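Local coordinates for scavenger receptor with C-type lectin type I (Homo sapiens, PDB 2OX8), which probably recognises cell-surface glycans such as Lewis(x) through its C-type lectin carbohydrate-recognition domain, at residues A[60-65]-A[125-130]. Numbering follows the deposited sequence.
Sequences ESHWIG and NFICEK. With ZN (zinc ion), chain I; ZN (zinc ion), chain F.
Asn125 lays its CB over one face of the His62 imidazole, a ring already tied to a zinc ion through NE2. The CB sits 3.7 Å from the ring centroid and 27° off the normal, which meets the definition of a CH-pi contact, displaced toward the ND1–CE1 rim. The His62 side chain reaches this place with CG anti to the carbonyl carbon (chi1 -66°). Glu60 OE1 supplies the second protein ligand of the zinc ion and two waters bind it as well, a coordination that should restrict rotation of the ring. Glu60 CB in turn lies 3.2 Å from Asn125 OD1, an oxygen that is hydrogen-bonded to Lys23. Beside the imidazole, Ile127 CG1 meets His62 ND1 and CB, the side chains crossing at about a right angle.

Beneath these side chains the backbones pair in parallel, but briefly. Asn125 N donates to Ser61 O at 3.3 Å and Trp63 N to Asn125 O at 2.8 Å. Past that point the strands splay: their axes diverge by 43°. On the sheet face opposite His62 and Asn125, Trp63 CB meets Phe126 CB at 3.9 Å.

This short parallel pairing links the antiparallel strands 15-19 and 125-131, which hold the ends of the domain together, to strands 62-67, 106-109 and 115-118. Strand 62-67 pairs antiparallel with strand 106-109, and helix 26-35 packs against Trp63 and Phe126.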
ATOM      1  N   GLU A  60       6.503 -10.904   4.444  1.00 40.16           N
ATOM      2  CA  GLU A  60       5.062 -10.766   4.339  1.00 36.27           C
ATOM      3  C   GLU A  60       4.687  -9.666   3.339  1.00 34.91           C
ATOM      4  O   GLU A  60       5.401  -8.678   3.170  1.00 35.43           O
ATOM      5  CB  GLU A  60       4.471 -10.455   5.725  1.00 37.41           C
ATOM      6  CG  GLU A  60       5.504 -10.427   6.890  1.00 37.83           C
ATOM      7  CD  GLU A  60       5.936  -9.009   7.290  1.00 38.03           C
ATOM      8  OE1 GLU A  60       6.321  -8.236   6.398  1.00 39.36           O
ATOM      9  OE2 GLU A  60       5.895  -8.658   8.491  1.00 36.88           O
ATOM     10  N   SER A  61       3.566  -9.855   2.658  1.00 32.95           N
ATOM     11  CA  SER A  61       3.069  -8.875   1.697  1.00 31.10           C
ATOM     12  C   SER A  61       2.352  -7.786   2.523  1.00 28.77           C
ATOM     13  O   SER A  61       1.732  -8.101   3.540  1.00 27.78           O
ATOM     14  CB  SER A  61       2.083  -9.569   0.752  1.00 31.29           C
ATOM     15  OG  SER A  61       1.906  -8.851  -0.448  1.00 35.16           O
ATOM     16  N   HIS A  62       2.438  -6.523   2.100  1.00 24.90           N
ATOM     17  CA  HIS A  62       1.792  -5.417   2.825  1.00 22.93           C
ATOM     18  C   HIS A  62       0.820  -4.606   1.970  1.00 21.14           C
ATOM     19  O   HIS A  62       1.117  -4.319   0.816  1.00 22.13           O
ATOM     20  CB  HIS A  62       2.855  -4.451   3.366  1.00 24.23           C
ATOM     21  CG  HIS A  62       3.731  -5.041   4.425  1.00 23.57           C
ATOM     22  ND1 HIS A  62       3.579  -4.744   5.764  1.00 24.13           N
ATOM     23  CD2 HIS A  62       4.747  -5.930   4.346  1.00 22.37           C
ATOM     24  CE1 HIS A  62       4.465  -5.429   6.464  1.00 23.06           C
ATOM     25  NE2 HIS A  62       5.187  -6.156   5.628  1.00 24.48           N
ATOM     26  N   TRP A  63      -0.327  -4.221   2.533  1.00 20.24           N
ATOM     27  CA  TRP A  63      -1.305  -3.401   1.796  1.00 17.18           C
ATOM     28  C   TRP A  63      -0.763  -1.982   1.639  1.00 18.11           C
ATOM     29  O   TRP A  63      -0.071  -1.480   2.518  1.00 19.58           O
ATOM     30  CB  TRP A  63      -2.620  -3.229   2.558  1.00 15.27           C
ATOM     31  CG  TRP A  63      -3.510  -4.387   2.713  1.00 12.37           C
ATOM     32  CD1 TRP A  63      -3.903  -4.942   3.886  1.00 12.43           C
ATOM     33  CD2 TRP A  63      -4.180  -5.114   1.675  1.00 12.54           C
ATOM     34  NE1 TRP A  63      -4.777  -5.973   3.654  1.00 13.84           N
ATOM     35  CE2 TRP A  63      -4.967  -6.102   2.305  1.00 10.97           C
ATOM     36  CE3 TRP A  63      -4.196  -5.021   0.269  1.00 10.56           C
ATOM     37  CZ2 TRP A  63      -5.763  -7.002   1.587  1.00  9.75           C
ATOM     38  CZ3 TRP A  63      -4.986  -5.908  -0.441  1.00 10.53           C
ATOM     39  CH2 TRP A  63      -5.763  -6.893   0.224  1.00  9.10           C
ATOM     40  N   ILE A  64      -1.090  -1.331   0.527  1.00 18.39           N
ATOM     41  CA  ILE A  64      -0.700   0.062   0.315  1.00 16.81           C
ATOM     42  C   ILE A  64      -2.004   0.833   0.020  1.00 16.64           C
ATOM     43  O   ILE A  64      -3.015   0.222  -0.326  1.00 17.79           O
ATOM     44  CB  ILE A  64       0.336   0.203  -0.823  1.00 16.34           C
ATOM     45  CG1 ILE A  64      -0.200  -0.324  -2.157  1.00 17.47           C
ATOM     46  CG2 ILE A  64       1.572  -0.570  -0.456  1.00 16.76           C
ATOM     47  CD1 ILE A  64       0.805  -0.151  -3.332  1.00 11.77           C
ATOM     48  N   GLY A  65      -2.008   2.150   0.185  1.00 16.11           N
ATOM     49  CA  GLY A  65      -3.240   2.904  -0.026  1.00 18.78           C
ATOM     50  C   GLY A  65      -3.589   3.156  -1.484  1.00 19.62           C
ATOM     51  O   GLY A  65      -3.692   4.304  -1.919  1.00 18.17           O
ATOM     52  N   ASN A 125      -0.483  -7.897   5.967  1.00 29.47           N
ATOM     53  CA  ASN A 125       0.111  -6.938   6.871  1.00 28.24           C
ATOM     54  C   ASN A 125      -0.071  -5.638   6.114  1.00 28.00           C
ATOM     55  O   ASN A 125      -0.369  -5.660   4.917  1.00 28.62           O
ATOM     56  CB  ASN A 125       1.595  -7.242   7.072  1.00 31.32           C
ATOM     57  CG  ASN A 125       1.831  -8.601   7.728  1.00 34.09           C
ATOM     58  OD1 ASN A 125       1.666  -9.646   7.101  1.00 36.15           O
ATOM     59  ND2 ASN A 125       2.204  -8.587   8.998  1.00 34.36           N
ATOM     60  N   PHE A 126       0.112  -4.511   6.788  1.00 25.76           N
ATOM     61  CA  PHE A 126      -0.081  -3.230   6.137  1.00 23.34           C
ATOM     62  C   PHE A 126       0.853  -2.139   6.645  1.00 23.96           C
ATOM     63  O   PHE A 126       1.410  -2.231   7.740  1.00 23.21           O
ATOM     64  CB  PHE A 126      -1.540  -2.800   6.317  1.00 24.30           C
ATOM     65  CG  PHE A 126      -1.973  -2.723   7.752  1.00 21.15           C
ATOM     66  CD1 PHE A 126      -1.792  -1.566   8.481  1.00 20.68           C
ATOM     67  CD2 PHE A 126      -2.502  -3.842   8.391  1.00 21.02           C
ATOM     68  CE1 PHE A 126      -2.121  -1.515   9.826  1.00 22.08           C
ATOM     69  CE2 PHE A 126      -2.835  -3.802   9.740  1.00 19.84           C
ATOM     70  CZ  PHE A 126      -2.642  -2.634  10.460  1.00 21.09           C
ATOM     71  N   ILE A 127       1.012  -1.099   5.831  1.00 21.94           N
ATOM     72  CA  ILE A 127       1.877   0.019   6.169  1.00 19.25           C
ATOM     73  C   ILE A 127       1.053   1.294   6.354  1.00 19.81           C
ATOM     74  O   ILE A 127       0.259   1.669   5.488  1.00 20.86           O
ATOM     75  CB  ILE A 127       2.939   0.252   5.050  1.00 14.96           C
ATOM     76  CG1 ILE A 127       3.787  -1.006   4.869  1.00 16.07           C
ATOM     77  CG2 ILE A 127       3.836   1.435   5.407  1.00 12.28           C
ATOM     78  CD1 ILE A 127       4.862  -0.877   3.782  1.00 16.16           C
ATOM     79  N   CYS A 128       1.229   1.946   7.491  1.00 18.55           N
ATOM     80  CA  CYS A 128       0.527   3.188   7.761  1.00 20.26           C
ATOM     81  C   CYS A 128       1.523   4.337   7.584  1.00 22.46           C
ATOM     82  O   CYS A 128       2.729   4.195   7.835  1.00 24.36           O
ATOM     83  CB  CYS A 128      -0.035   3.200   9.176  1.00 20.73           C
ATOM     84  SG  CYS A 128      -1.396   2.031   9.501  1.00 28.27           S
ATOM     85  N   GLU A 129       1.013   5.483   7.166  1.00 21.07           N
ATOM     86  CA  GLU A 129       1.858   6.623   6.903  1.00 19.63           C
ATOM     87  C   GLU A 129       1.159   7.917   7.320  1.00 19.26           C
ATOM     88  O   GLU A 129      -0.074   8.001   7.296  1.00 20.18           O
ATOM     89  CB  GLU A 129       2.175   6.634   5.403  1.00 19.27           C
ATOM     90  CG  GLU A 129       2.910   7.860   4.865  1.00 24.88           C
ATOM     91  CD  GLU A 129       2.949   7.901   3.334  1.00 26.34           C
ATOM     92  OE1 GLU A 129       1.869   7.884   2.712  1.00 28.42           O
ATOM     93  OE2 GLU A 129       4.048   7.959   2.751  1.00 26.54           O
ATOM     94  N   LYS A 130       1.950   8.902   7.735  1.00 15.41           N
ATOM     95  CA  LYS A 130       1.427  10.217   8.100  1.00 16.91           C
ATOM     96  C   LYS A 130       2.567  11.229   8.032  1.00 16.85           C
ATOM     97  O   LYS A 130       3.678  10.953   8.476  1.00 16.70           O
ATOM     98  CB  LYS A 130       0.790  10.217   9.489  1.00 13.87           C
ATOM     99  CG  LYS A 130       1.698   9.797  10.624  1.00 16.11           C
ATOM    100  CD  LYS A 130       0.941   9.897  11.948  1.00 19.20           C
ATOM    101  CE  LYS A 130       1.606   9.101  13.068  1.00 18.50           C
ATOM    102  NZ  LYS A 130       0.654   9.010  14.217  1.00 21.41           N
TER
HETATM  103 ZN    ZN I   5       6.957  -6.622   6.543  1.00 34.86          ZN
HETATM  104 ZN    ZN F   2       4.387   8.269   0.947  1.00 22.90          ZN
HETATM  105  O   HOH W   1       7.235  -7.797   4.418  1.00 18.44           O
HETATM  106  O   HOH W   2       8.443  -5.383   7.937  1.00 11.14           O